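Local coordinates for protein C-domain type II peptide synthetase (Streptomyces globisporus, PDB 4ZNM) that is probably a stand-alone condensation-domain protein of the nonribosomal peptide synthetase family, with a fold related to that of the CoA-dependent acyltransferases, at residues Leu129-Glu133 / Leu134-Arg138; Thr158-Asp161 / Ala162-His166; Glu118-Leu121 / Asn122-Ser126; Glu65-Gly68 / Asp69-Val72. All coordinates share one frame; numbering follows the deposited sequence.

Contact 1 (Leu129-Glu133 / Leu134-Arg138); sequences LSVRE and LPLLR. With NA (sodium ion), chain C.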
ATOM      1  N   LEU A 129      -8.277   8.431  12.248  1.00 25.71           N
ATOM      2  CA  LEU A 129      -7.522   7.726  13.280  1.00 26.22           C
ATOM      3  C   LEU A 129      -6.209   8.492  13.486  1.00 24.35           C
ATOM      4  O   LEU A 129      -5.331   8.432  12.650  1.00 28.73           O
ATOM      5  CB  LEU A 129      -7.285   6.282  12.849  1.00 29.54           C
ATOM      6  CG  LEU A 129      -6.429   5.399  13.753  1.00 37.47           C
ATOM      7  CD1 LEU A 129      -7.016   5.351  15.129  1.00 49.57           C
ATOM      8  CD2 LEU A 129      -6.327   3.980  13.199  1.00 43.07           C
ATOM      9  N   SER A 130      -6.113   9.219  14.588  0.55 20.55           N
ATOM     10  CA  SER A 130      -4.964  10.073  14.879  0.55 21.68           C
ATOM     11  C   SER A 130      -3.683   9.277  15.054  0.55 21.71           C
ATOM     12  O   SER A 130      -3.723   8.097  15.427  0.55 23.78           O
ATOM     13  CB  SER A 130      -5.228  10.871  16.145  0.55 19.71           C
ATOM     14  OG  SER A 130      -5.163  10.018  17.269  0.55 25.98           O
ATOM     15  N   VAL A 131      -2.549   9.919  14.767  1.00 22.42           N
ATOM     16  CA  VAL A 131      -1.243   9.337  15.106  1.00 22.53           C
ATOM     17  C   VAL A 131      -0.714   9.952  16.419  1.00 21.96           C
ATOM     18  O   VAL A 131       0.236   9.470  17.034  1.00 22.66           O
ATOM     19  CB  VAL A 131      -0.228   9.544  13.949  1.00 21.51           C
ATOM     20  CG1 VAL A 131       0.208  10.995  13.883  1.00 22.96           C
ATOM     21  CG2 VAL A 131       0.934   8.572  14.134  1.00 24.37           C
ATOM     22  N   ARG A 132      -1.331  11.041  16.838  1.00 23.27           N
ATOM     23  CA  ARG A 132      -0.796  11.839  17.949  1.00 28.49           C
ATOM     24  C   ARG A 132      -1.126  11.226  19.307  1.00 30.69           C
ATOM     25  O   ARG A 132      -0.516  11.573  20.320  1.00 28.17           O
ATOM     26  CB  ARG A 132      -1.317  13.280  17.870  1.00 27.53           C
ATOM     27  CG  ARG A 132      -0.678  14.021  16.691  1.00 25.22           C
ATOM     28  CD  ARG A 132      -0.808  15.557  16.777  1.00 28.69           C
ATOM     29  NE  ARG A 132      -2.220  15.938  16.719  1.00 36.68           N
ATOM     30  CZ  ARG A 132      -2.900  16.142  15.593  1.00 38.41           C
ATOM     31  NH1 ARG A 132      -4.182  16.486  15.642  1.00 40.04           N
ATOM     32  NH2 ARG A 132      -2.306  16.012  14.411  1.00 35.49           N
ATOM     33  N   GLU A 133      -2.073  10.297  19.336  1.00 22.86           N
ATOM     34  CA  GLU A 133      -2.333   9.549  20.568  1.00 23.90           C
ATOM     35  C   GLU A 133      -2.961   8.218  20.250  1.00 26.10           C
ATOM     36  O   GLU A 133      -3.483   8.040  19.179  1.00 22.90           O
ATOM     37  CB  GLU A 133      -3.241  10.345  21.528  1.00 33.36           C
ATOM     38  CG  GLU A 133      -4.659  10.530  21.072  1.00 49.55           C
ATOM     39  CD  GLU A 133      -4.857  11.747  20.205  1.00 87.57           C
ATOM     40  OE1 GLU A 133      -3.894  12.517  20.017  1.00107.44           O
ATOM     41  OE2 GLU A 133      -5.987  11.943  19.712  1.00100.86           O
ATOM     42  N   LEU A 134      -2.914   7.287  21.188  1.00 22.03           N
ATOM     43  CA  LEU A 134      -3.527   5.973  20.973  1.00 26.96           C
ATOM     44  C   LEU A 134      -5.054   6.139  20.863  1.00 24.92           C
ATOM     45  O   LEU A 134      -5.594   7.095  21.392  1.00 25.40           O
ATOM     46  CB  LEU A 134      -3.140   5.030  22.108  1.00 30.08           C
ATOM     47  CG  LEU A 134      -1.621   4.890  22.345  1.00 27.89           C
ATOM     48  CD1 LEU A 134      -1.289   3.804  23.326  1.00 31.41           C
ATOM     49  CD2 LEU A 134      -0.845   4.648  21.039  1.00 25.10           C
ATOM     50  N   PRO A 135      -5.742   5.218  20.167  1.00 24.86           N
ATOM     51  CA  PRO A 135      -5.142   4.023  19.560  1.00 20.21           C
ATOM     52  C   PRO A 135      -4.540   4.297  18.182  1.00 19.62           C
ATOM     53  O   PRO A 135      -4.877   5.272  17.532  1.00 20.95           O
ATOM     54  CB  PRO A 135      -6.318   3.064  19.447  1.00 21.68           C
ATOM     55  CG  PRO A 135      -7.495   3.960  19.182  1.00 24.46           C
ATOM     56  CD  PRO A 135      -7.212   5.239  19.984  1.00 27.13           C
ATOM     57  N   LEU A 136      -3.654   3.411  17.759  1.00 18.03           N
ATOM     58  CA  LEU A 136      -3.148   3.391  16.406  1.00 20.09           C
ATOM     59  C   LEU A 136      -3.730   2.221  15.603  1.00 22.90           C
ATOM     60  O   LEU A 136      -3.403   2.045  14.424  1.00 21.05           O
ATOM     61  CB  LEU A 136      -1.633   3.294  16.457  1.00 19.54           C
ATOM     62  CG  LEU A 136      -0.948   4.511  17.101  1.00 21.35           C
ATOM     63  CD1 LEU A 136       0.541   4.248  17.139  1.00 24.75           C
ATOM     64  CD2 LEU A 136      -1.265   5.765  16.328  1.00 24.93           C
ATOM     65  N   LEU A 137      -4.576   1.409  16.256  1.00 20.72           N
ATOM     66  CA  LEU A 137      -5.239   0.278  15.611  1.00 19.96           C
ATOM     67  C   LEU A 137      -6.634   0.215  16.195  1.00 21.99           C
ATOM     68  O   LEU A 137      -6.765   0.239  17.401  1.00 21.66           O
ATOM     69  CB  LEU A 137      -4.499  -1.037  15.873  1.00 20.74           C
ATOM     70  CG  LEU A 137      -5.180  -2.352  15.477  1.00 24.80           C
ATOM     71  CD1 LEU A 137      -5.211  -2.550  13.947  1.00 24.58           C
ATOM     72  CD2 LEU A 137      -4.479  -3.575  16.131  1.00 23.60           C
ATOM     73  N   ARG A 138      -7.650   0.167  15.345  1.00 19.21           N
ATOM     74  CA  ARG A 138      -9.009  -0.115  15.791  1.00 20.31           C
ATOM     75  C   ARG A 138      -9.587  -1.288  15.030  1.00 24.29           C
ATOM     76  O   ARG A 138      -9.122  -1.616  13.937  1.00 18.05           O
ATOM     77  CB  ARG A 138      -9.927   1.067  15.586  1.00 24.19           C
ATOM     78  CG  ARG A 138      -9.624   2.240  16.468  1.00 31.18           C
ATOM     79  CD  ARG A 138     -10.779   3.252  16.486  1.00 30.24           C
ATOM     80  NE  ARG A 138     -10.826   4.093  15.286  1.00 37.95           N
ATOM     81  CZ  ARG A 138     -11.630   3.899  14.242  1.00 38.89           C
ATOM     82  NH1 ARG A 138     -11.586   4.767  13.220  1.00 31.90           N
ATOM     83  NH2 ARG A 138     -12.481   2.859  14.218  1.00 42.60           N
TER
HETATM   84 NA    NA C 501      -4.971   7.560  17.517  1.00 23.63          NA
HETATM   85  O   HOH W   1      -7.181   7.969  17.634  1.00 30.08           O
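Glu133 O and Pro135 O, on the two arms of a tight turn, both point inward at a sodium ion and bind it at 2.3 Å each. Ser130 supplies two more ligands, its carbonyl O at 2.5 Å and, in one of its two modelled conformers, its hydroxyl OG. Water 1 is the fifth. With that conformer, Ser130 OG and Pro135 O lie almost in line through the ion, while Ser130 O, Glu133 O and the water spread round the middle, close to a trigonal bipyramid. The peptide bond between Leu134 and Pro135 is cis, which bends the chain sharply beside the ion. The carboxylate of Glu133 stays off the metal; its chain folds back at CG (chi2 -88°), and OE2 accepts a weak bond from Ser130 OG of the same conformer. Apolar groups pack around these carbonyls. Leu129 lays CD1 3.2 Å from Pro135 O and CD2 against Leu136 O, and Leu136 brings CD2 to 3.5 Å from Ser130 O and then obliquely across Val131 CG2. The Arg138 chain passes Leu129 CD1 with NE at 4.0 Å, its NH1 bonded to Thr127 OG1 and Gly128 O. The ligands are thus neutral oxygens, mostly backbone carbonyls, so the site depends chiefly on the path of the main chain, while the Glu133 carboxylate may balance part of the charge from the second shell.

Contact 2 (Thr158-Asp161 / Ala162-His166); sequences TAAD and AWAMH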
ATOM      1  N   THR A 158       1.509   5.306   9.169  1.00 19.08           N
ATOM      2  CA  THR A 158       2.878   5.493   9.679  1.00 21.44           C
ATOM      3  C   THR A 158       3.318   4.298  10.522  1.00 21.94           C
ATOM      4  O   THR A 158       4.511   4.092  10.729  1.00 21.73           O
ATOM      5  CB  THR A 158       3.032   6.789  10.570  1.00 20.43           C
ATOM      6  OG1 THR A 158       2.105   6.733  11.671  1.00 23.43           O
ATOM      7  CG2 THR A 158       2.826   8.076   9.765  1.00 17.97           C
ATOM      8  N   ALA A 159       2.344   3.506  10.986  1.00 18.95           N
ATOM      9  CA  ALA A 159       2.577   2.408  11.911  1.00 21.03           C
ATOM     10  C   ALA A 159       2.548   1.028  11.235  1.00 20.74           C
ATOM     11  O   ALA A 159       3.062   0.080  11.786  1.00 24.23           O
ATOM     12  CB  ALA A 159       1.521   2.445  13.023  1.00 22.42           C
ATOM     13  N   ALA A 160       1.918   0.915  10.070  1.00 16.68           N
ATOM     14  CA  ALA A 160       1.701  -0.376   9.422  1.00 19.20           C
ATOM     15  C   ALA A 160       1.554  -0.214   7.937  1.00 16.43           C
ATOM     16  O   ALA A 160       0.893   0.707   7.472  1.00 19.65           O
ATOM     17  CB  ALA A 160       0.434  -1.058  10.014  1.00 22.82           C
ATOM     18  N   ASP A 161       2.204  -1.095   7.192  1.00 17.84           N
ATOM     19  CA  ASP A 161       1.955  -1.270   5.768  1.00 19.84           C
ATOM     20  C   ASP A 161       1.133  -2.562   5.490  1.00 21.79           C
ATOM     21  O   ASP A 161       0.652  -3.212   6.425  1.00 20.12           O
ATOM     22  CB  ASP A 161       3.292  -1.283   4.998  1.00 17.94           C
ATOM     23  CG  ASP A 161       4.307  -2.344   5.523  1.00 20.20           C
ATOM     24  OD1 ASP A 161       3.910  -3.335   6.193  1.00 21.51           O
ATOM     25  OD2 ASP A 161       5.525  -2.188   5.206  1.00 22.65           O
ATOM     26  N   ALA A 162       0.931  -2.899   4.216  1.00 18.03           N
ATOM     27  CA  ALA A 162       0.071  -4.045   3.865  1.00 19.71           C
ATOM     28  C   ALA A 162       0.580  -5.334   4.499  1.00 20.49           C
ATOM     29  O   ALA A 162      -0.196  -6.103   5.078  1.00 23.77           O
ATOM     30  CB  ALA A 162      -0.053  -4.190   2.365  1.00 21.51           C
ATOM     31  N   TRP A 163       1.883  -5.546   4.461  1.00 21.40           N
ATOM     32  CA  TRP A 163       2.471  -6.766   5.026  1.00 20.00           C
ATOM     33  C   TRP A 163       2.216  -6.807   6.530  1.00 22.84           C
ATOM     34  O   TRP A 163       1.840  -7.854   7.101  1.00 22.13           O
ATOM     35  CB  TRP A 163       3.979  -6.834   4.702  1.00 20.62           C
ATOM     36  CG  TRP A 163       4.716  -8.016   5.275  1.00 29.99           C
ATOM     37  CD1 TRP A 163       5.006  -8.236   6.572  1.00 34.49           C
ATOM     38  CD2 TRP A 163       5.296  -9.107   4.545  1.00 62.53           C
ATOM     39  NE1 TRP A 163       5.716  -9.394   6.711  1.00 43.66           N
ATOM     40  CE2 TRP A 163       5.908  -9.951   5.482  1.00 64.94           C
ATOM     41  CE3 TRP A 163       5.341  -9.455   3.195  1.00 95.36           C
ATOM     42  CZ2 TRP A 163       6.568 -11.121   5.118  1.00 84.25           C
ATOM     43  CZ3 TRP A 163       5.993 -10.618   2.832  1.00 99.12           C
ATOM     44  CH2 TRP A 163       6.597 -11.440   3.791  1.00 96.20           C
ATOM     45  N   ALA A 164       2.348  -5.655   7.175  1.00 19.09           N
ATOM     46  CA  ALA A 164       2.080  -5.563   8.613  1.00 18.23           C
ATOM     47  C   ALA A 164       0.638  -5.907   8.953  1.00 17.54           C
ATOM     48  O   ALA A 164       0.380  -6.484   9.999  1.00 18.55           O
ATOM     49  CB  ALA A 164       2.411  -4.148   9.147  1.00 25.00           C
HETATM   50  N   MSE A 165      -0.301  -5.525   8.090  1.00 15.71           N
HETATM   51  CA  MSE A 165      -1.726  -5.788   8.339  1.00 18.69           C
HETATM   52  C   MSE A 165      -1.985  -7.318   8.267  1.00 18.33           C
HETATM   53  O   MSE A 165      -2.746  -7.872   9.034  1.00 17.36           O
HETATM   54  CB  MSE A 165      -2.614  -5.061   7.323  1.00 20.02           C
HETATM   55  CG  MSE A 165      -2.692  -3.558   7.488  1.00 80.57           C
HETATM   56 SE   MSE A 165      -3.575  -3.012   9.116  1.00100.66          SE
HETATM   57  CE  MSE A 165      -5.206  -4.027   8.943  1.00160.78           C
ATOM     58  N   HIS A 166      -1.323  -7.984   7.349  1.00 19.81           N
ATOM     59  CA  HIS A 166      -1.411  -9.451   7.272  1.00 19.60           C
ATOM     60  C   HIS A 166      -0.891 -10.056   8.595  1.00 26.72           C
ATOM     61  O   HIS A 166      -1.561 -10.911   9.187  1.00 26.81           O
ATOM     62  CB  HIS A 166      -0.652  -9.954   6.075  1.00 22.35           C
ATOM     63  CG  HIS A 166      -0.467 -11.434   6.060  1.00 36.82           C
ATOM     64  ND1 HIS A 166      -1.211 -12.268   5.250  1.00 47.07           N
ATOM     65  CD2 HIS A 166       0.376 -12.239   6.758  1.00 42.78           C
ATOM     66  CE1 HIS A 166      -0.833 -13.520   5.447  1.00 48.58           C
ATOM     67  NE2 HIS A 166       0.126 -13.531   6.360  1.00 42.97           N
TER
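Asp161 OD1 takes the N-H of Ala164 at 3.0 Å, the donor lying nearly along the carboxylate C-O axis, with an N-H...O angle of 154°. This is an N-cap bond: Asp161 sits just ahead of helix 162-180 and satisfies a first-turn amide that has no helical carbonyl before it. With chi1 at 55°, the carboxylate swings in between the backbone N and carbonyl carbon of its own residue, which carries OD1 over the helix start. Asp161 O opens the regular helical pattern by accepting Met165 N at 3.0 Å. OD1 is shared with Arg298 through a salt bridge, while OD2 accepts from Phe310 N, so both carboxylate oxygens are engaged. Trp163 NE1 is satisfied by Glu304 O, and its indole meets the His375 ring at nearly parallel planes. Ala160 packs its methyl CB on Ala164 CB at 3.8 Å, and Ala160 O accepts from His157 ND1. The side chain of Met165, modelled as selenomethionine, leaves the cap and packs on strands 47-55 and 148-156. Together with His156 and His157, Asp161 makes up the HHxxxD signature of condensation domains, its aspartate here acting as the helix cap.

Contact 3 (Glu118-Leu121 / Asn122-Ser126); sequences EELL and NEVES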
ATOM      1  N   GLU A 118     -18.355  -4.986   2.120  1.00 26.39           N
ATOM      2  CA  GLU A 118     -17.644  -3.923   1.428  1.00 30.79           C
ATOM      3  C   GLU A 118     -18.083  -2.559   1.924  1.00 29.92           C
ATOM      4  O   GLU A 118     -17.271  -1.677   2.071  1.00 24.69           O
ATOM      5  CB  GLU A 118     -17.874  -3.998  -0.080  1.00 31.27           C
ATOM      6  CG  GLU A 118     -16.856  -4.810  -0.808  1.00 48.67           C
ATOM      7  CD  GLU A 118     -16.713  -4.368  -2.244  1.00 65.27           C
ATOM      8  OE1 GLU A 118     -16.903  -5.211  -3.153  1.00 74.22           O
ATOM      9  OE2 GLU A 118     -16.397  -3.175  -2.452  1.00 65.49           O
ATOM     10  N   GLU A 119     -19.374  -2.387   2.163  1.00 27.91           N
ATOM     11  CA  GLU A 119     -19.882  -1.151   2.733  1.00 28.03           C
ATOM     12  C   GLU A 119     -19.313  -0.876   4.119  1.00 21.61           C
ATOM     13  O   GLU A 119     -18.978   0.253   4.435  1.00 23.84           O
ATOM     14  CB  GLU A 119     -21.400  -1.189   2.794  1.00 31.97           C
ATOM     15  CG  GLU A 119     -22.022  -1.101   1.405  1.00 46.19           C
ATOM     16  CD  GLU A 119     -23.514  -1.424   1.368  1.00 69.89           C
ATOM     17  OE1 GLU A 119     -24.078  -1.398   0.251  1.00 79.18           O
ATOM     18  OE2 GLU A 119     -24.117  -1.704   2.432  1.00 73.17           O
ATOM     19  N   LEU A 120     -19.182  -1.894   4.950  1.00 24.98           N
ATOM     20  CA  LEU A 120     -18.589  -1.670   6.247  1.00 23.94           C
ATOM     21  C   LEU A 120     -17.138  -1.247   6.055  1.00 19.83           C
ATOM     22  O   LEU A 120     -16.683  -0.270   6.653  1.00 22.76           O
ATOM     23  CB  LEU A 120     -18.690  -2.923   7.117  1.00 23.44           C
ATOM     24  CG  LEU A 120     -18.132  -2.763   8.526  1.00 25.54           C
ATOM     25  CD1 LEU A 120     -18.851  -1.606   9.270  1.00 29.01           C
ATOM     26  CD2 LEU A 120     -18.243  -4.057   9.299  1.00 27.65           C
ATOM     27  N   LEU A 121     -16.411  -1.965   5.205  1.00 23.15           N
ATOM     28  CA  LEU A 121     -15.001  -1.612   4.966  1.00 21.97           C
ATOM     29  C   LEU A 121     -14.883  -0.123   4.552  1.00 19.53           C
ATOM     30  O   LEU A 121     -14.070   0.647   5.094  1.00 21.18           O
ATOM     31  CB  LEU A 121     -14.407  -2.553   3.910  1.00 24.97           C
ATOM     32  CG  LEU A 121     -12.975  -2.287   3.458  1.00 28.54           C
ATOM     33  CD1 LEU A 121     -12.027  -2.250   4.634  1.00 33.27           C
ATOM     34  CD2 LEU A 121     -12.520  -3.332   2.465  1.00 30.17           C
ATOM     35  N   ASN A 122     -15.726   0.302   3.626  1.00 26.54           N
ATOM     36  CA  ASN A 122     -15.624   1.652   3.099  1.00 22.31           C
ATOM     37  C   ASN A 122     -15.967   2.676   4.146  1.00 26.07           C
ATOM     38  O   ASN A 122     -15.349   3.742   4.211  1.00 25.14           O
ATOM     39  CB  ASN A 122     -16.561   1.842   1.914  1.00 28.96           C
ATOM     40  CG  ASN A 122     -15.876   1.599   0.601  1.00 39.22           C
ATOM     41  OD1 ASN A 122     -14.863   0.903   0.542  1.00 43.79           O
ATOM     42  ND2 ASN A 122     -16.413   2.168  -0.455  1.00 41.48           N
ATOM     43  N   GLU A 123     -16.968   2.357   4.959  1.00 22.62           N
ATOM     44  CA  GLU A 123     -17.389   3.283   6.004  1.00 28.96           C
ATOM     45  C   GLU A 123     -16.253   3.454   6.996  1.00 20.26           C
ATOM     46  O   GLU A 123     -15.933   4.569   7.388  1.00 26.85           O
ATOM     47  CB  GLU A 123     -18.654   2.788   6.726  1.00 33.55           C
ATOM     48  CG  GLU A 123     -19.099   3.773   7.798  1.00 42.63           C
ATOM     49  CD  GLU A 123     -20.152   3.210   8.715  1.00 50.95           C
ATOM     50  OE1 GLU A 123     -20.882   2.292   8.287  1.00 40.71           O
ATOM     51  OE2 GLU A 123     -20.249   3.692   9.864  1.00 57.77           O
ATOM     52  N   VAL A 124     -15.624   2.360   7.402  1.00 24.03           N
ATOM     53  CA  VAL A 124     -14.514   2.467   8.353  1.00 19.95           C
ATOM     54  C   VAL A 124     -13.395   3.304   7.726  1.00 21.87           C
ATOM     55  O   VAL A 124     -12.856   4.176   8.370  1.00 19.84           O
ATOM     56  CB  VAL A 124     -14.000   1.082   8.793  1.00 17.60           C
ATOM     57  CG1 VAL A 124     -12.665   1.198   9.531  1.00 20.32           C
ATOM     58  CG2 VAL A 124     -15.044   0.409   9.654  1.00 18.35           C
ATOM     59  N   GLU A 125     -13.108   3.096   6.443  1.00 23.47           N
ATOM     60  CA  GLU A 125     -12.062   3.871   5.759  1.00 23.60           C
ATOM     61  C   GLU A 125     -12.369   5.362   5.712  1.00 19.96           C
ATOM     62  O   GLU A 125     -11.461   6.172   5.610  1.00 22.63           O
ATOM     63  CB  GLU A 125     -11.855   3.364   4.318  1.00 23.98           C
ATOM     64  CG  GLU A 125     -10.667   3.974   3.629  1.00 33.97           C
ATOM     65  CD  GLU A 125     -10.559   3.588   2.143  1.00 41.71           C
ATOM     66  OE1 GLU A 125      -9.728   4.222   1.421  1.00 28.25           O
ATOM     67  OE2 GLU A 125     -11.301   2.674   1.709  1.00 47.46           O
ATOM     68  N   SER A 126     -13.643   5.736   5.736  1.00 21.70           N
ATOM     69  CA  SER A 126     -13.967   7.156   5.775  1.00 21.46           C
ATOM     70  C   SER A 126     -13.851   7.784   7.164  1.00 21.26           C
ATOM     71  O   SER A 126     -14.007   8.988   7.282  1.00 22.14           O
ATOM     72  CB  SER A 126     -15.368   7.417   5.249  1.00 23.11           C
ATOM     73  OG  SER A 126     -16.313   6.970   6.209  1.00 30.09           O
TER
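Asn122, Glu123, Val124 and Glu125 donate their backbone N-H groups to the carbonyls of Glu118, Glu119, Leu120 and Leu121, about two turns of alpha helix. Of these bonds, Val124 N to Leu120 O is the shortest at 2.9 Å and the straightest at 170°. Ser126 carries the pattern on, its N bonding Asn122 O at 3.0 Å, and its hydroxyl OG donates back to Glu123 O at 2.7 Å, giving that carbonyl a side-chain partner. Apolar contact follows the same spacing: Leu120 CD1 approaches Val124 CG2 at 4.3 Å, and that methyl also leans over Leu120 O, at 3.5 Å. Asn122 CB lies 3.6 Å from Glu118 O, but its amide serves the surroundings, with OD1 accepting from Arg396. The acidic groups also find partners beyond the helix. Glu125 lies extended and pairs with Arg246 and Arg396 while accepting from Ser404 N; Glu118 receives the amides of Gln397 and Leu398, and Glu123 pairs with Arg103. For buried Glu118 and Glu125, amide donors, and for Glu125 two arginines, would probably favour the ionised form. Helix 110-125 is the crossover of the beta-alpha-beta unit between strands 101-104 and 137-143; Leu120, Leu121 and Val124 press on Val152 of strand 148-156, whereas the polar face of Asn122 and Glu125 meets strand 242-249 of the other sheet.

Contact 4 (Glu65-Gly68 / Asp69-Val72); sequences EALG and DVVV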
ATOM      1  N   GLU A  65     -10.047  -8.807  24.008  1.00 19.78           N
ATOM      2  CA  GLU A  65      -8.828  -9.050  24.781  1.00 22.42           C
ATOM      3  C   GLU A  65      -7.645  -9.357  23.867  1.00 24.36           C
ATOM      4  O   GLU A  65      -6.548  -8.860  24.095  1.00 21.69           O
ATOM      5  CB  GLU A  65      -9.024 -10.203  25.760  1.00 23.07           C
ATOM      6  CG  GLU A  65      -9.900  -9.904  26.963  1.00 49.46           C
ATOM      7  CD  GLU A  65     -10.280 -11.171  27.758  1.00 73.79           C
ATOM      8  OE1 GLU A  65     -10.158 -12.299  27.218  1.00 79.28           O
ATOM      9  OE2 GLU A  65     -10.705 -11.028  28.924  1.00 81.97           O
ATOM     10  N   ALA A  66      -7.865 -10.170  22.840  1.00 23.56           N
ATOM     11  CA  ALA A  66      -6.808 -10.504  21.902  1.00 22.44           C
ATOM     12  C   ALA A  66      -6.285  -9.259  21.195  1.00 18.89           C
ATOM     13  O   ALA A  66      -5.109  -9.153  20.898  1.00 23.46           O
ATOM     14  CB  ALA A  66      -7.313 -11.533  20.887  1.00 18.30           C
ATOM     15  N   LEU A  67      -7.178  -8.332  20.878  1.00 23.95           N
ATOM     16  CA  LEU A  67      -6.776  -7.095  20.227  1.00 20.33           C
ATOM     17  C   LEU A  67      -5.857  -6.263  21.138  1.00 22.66           C
ATOM     18  O   LEU A  67      -4.852  -5.698  20.679  1.00 27.28           O
ATOM     19  CB  LEU A  67      -7.999  -6.285  19.818  1.00 27.30           C
ATOM     20  CG  LEU A  67      -7.582  -5.198  18.827  1.00 45.08           C
ATOM     21  CD1 LEU A  67      -7.784  -5.733  17.433  1.00 51.39           C
ATOM     22  CD2 LEU A  67      -8.324  -3.902  19.067  1.00 56.47           C
ATOM     23  N   GLY A  68      -6.197  -6.198  22.414  1.00 23.03           N
ATOM     24  CA  GLY A  68      -5.291  -5.683  23.432  1.00 25.15           C
ATOM     25  C   GLY A  68      -3.936  -6.388  23.389  1.00 22.49           C
ATOM     26  O   GLY A  68      -2.894  -5.742  23.399  1.00 22.36           O
ATOM     27  N   ASP A  69      -3.959  -7.707  23.264  1.00 21.39           N
ATOM     28  CA  ASP A  69      -2.731  -8.532  23.252  1.00 21.77           C
ATOM     29  C   ASP A  69      -1.828  -8.144  22.080  1.00 19.13           C
ATOM     30  O   ASP A  69      -0.603  -8.082  22.214  1.00 19.66           O
ATOM     31  CB  ASP A  69      -3.049 -10.032  23.118  1.00 26.67           C
ATOM     32  CG  ASP A  69      -3.712 -10.628  24.348  1.00 31.39           C
ATOM     33  OD1 ASP A  69      -3.649  -9.994  25.420  1.00 34.25           O
ATOM     34  OD2 ASP A  69      -4.277 -11.762  24.245  1.00 32.85           O
ATOM     35  N   VAL A  70      -2.447  -7.879  20.930  0.54 19.25           N
ATOM     36  CA  VAL A  70      -1.694  -7.662  19.705  0.54 21.22           C
ATOM     37  C   VAL A  70      -1.089  -6.262  19.690  0.54 21.25           C
ATOM     38  O   VAL A  70      -0.082  -6.029  19.017  0.54 21.96           O
ATOM     39  CB  VAL A  70      -2.564  -7.922  18.444  0.54 20.58           C
ATOM     40  CG1 VAL A  70      -3.499  -6.753  18.116  0.54 22.96           C
ATOM     41  CG2 VAL A  70      -1.665  -8.198  17.242  0.54 25.60           C
ATOM     42  N   VAL A  71      -1.675  -5.345  20.456  1.00 20.58           N
ATOM     43  CA  VAL A  71      -1.108  -4.016  20.617  1.00 18.94           C
ATOM     44  C   VAL A  71       0.053  -4.069  21.611  1.00 18.29           C
ATOM     45  O   VAL A  71       1.072  -3.406  21.409  1.00 23.55           O
ATOM     46  CB  VAL A  71      -2.171  -3.010  21.070  1.00 25.15           C
ATOM     47  CG1 VAL A  71      -1.513  -1.691  21.482  1.00 25.87           C
ATOM     48  CG2 VAL A  71      -3.172  -2.769  19.909  1.00 25.14           C
ATOM     49  N   VAL A  72      -0.079  -4.873  22.665  1.00 22.72           N
ATOM     50  CA  VAL A  72       1.022  -5.030  23.605  1.00 20.40           C
ATOM     51  C   VAL A  72       2.193  -5.671  22.864  1.00 25.91           C
ATOM     52  O   VAL A  72       3.333  -5.310  23.080  1.00 22.65           O
ATOM     53  CB  VAL A  72       0.644  -5.852  24.803  1.00 25.56           C
ATOM     54  CG1 VAL A  72       1.881  -6.239  25.592  1.00 29.78           C
ATOM     55  CG2 VAL A  72      -0.377  -5.101  25.688  1.00 31.26           C
TER
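Glu65 to Val72 form two turns of helix in which Asp69, Val70, Val71 and Val72 each bond the carbonyl four residues back, at 3.0 to 3.2 Å, with Val71 N and Val70 N also making weak bonds to carbonyls three back. The closest of the main bonds to straight is Val72 N to Gly68 O, at 159°, with the donor in the carbonyl plane, and the same oxygen takes the weak second bond from Val71 N. Among side chains, Asp69 folds back along the helix: CB sits 3.2 Å from Ala66 O, and chi1 of -69° sets CG beside its own backbone N and thereby lays the carboxylate alongside Glu65 O and Ala66 CA. OD2, 3.7 Å from Ala66 CA, finds its charge partner in Arg179, which also forms a long, weak ion pair with Glu65. That arginine probably offsets the like charges of Glu65 and Asp69, whose oxygens OE1 and OD2 remain 6.6 Å apart. The valines use their methyls against the preceding turn. Val71 and Val72 each place CG2 over a carbonyl, 3.5 Å from Leu67 O and Gly68 O respectively. In one of its two conformers Val70 sets CG1 near Leu67, 4.4 Å from CG, a contact that depends on that copy. Around the helix, Ala66 and Asp69 lie against helix 162-180, touching Leu172, Tyr176 and Leu175; Leu67 rests on Ala139 of strand 137-143, Val70 and Val71 on its Leu137, and Val72 faces the loop at Ala95.

In the fold
From the N terminus the contacts come in series, 4, 3, 1, 2, and none nests in or crosses another. Contact 4 lies in helix 60-73 and contact 3 at the end of helix 110-125. Contact 1 follows two residues later, closing the turn that leads this helix into strand 137-143. Contact 2 closes the loop between strand 148-156 and helix 162-180. Contact 1 also touches two of the others in space: Leu137 CD2 packs on Val71 CG2 of contact 4 at 4.1 Å, and Val131 CG2 meets Thr158 OG1 of contact 2 at 3.3 Å. Contacts 3 and 4 stay apart, their nearest atoms about 12 Å from each other, yet both helices pack against the same six-stranded sheet.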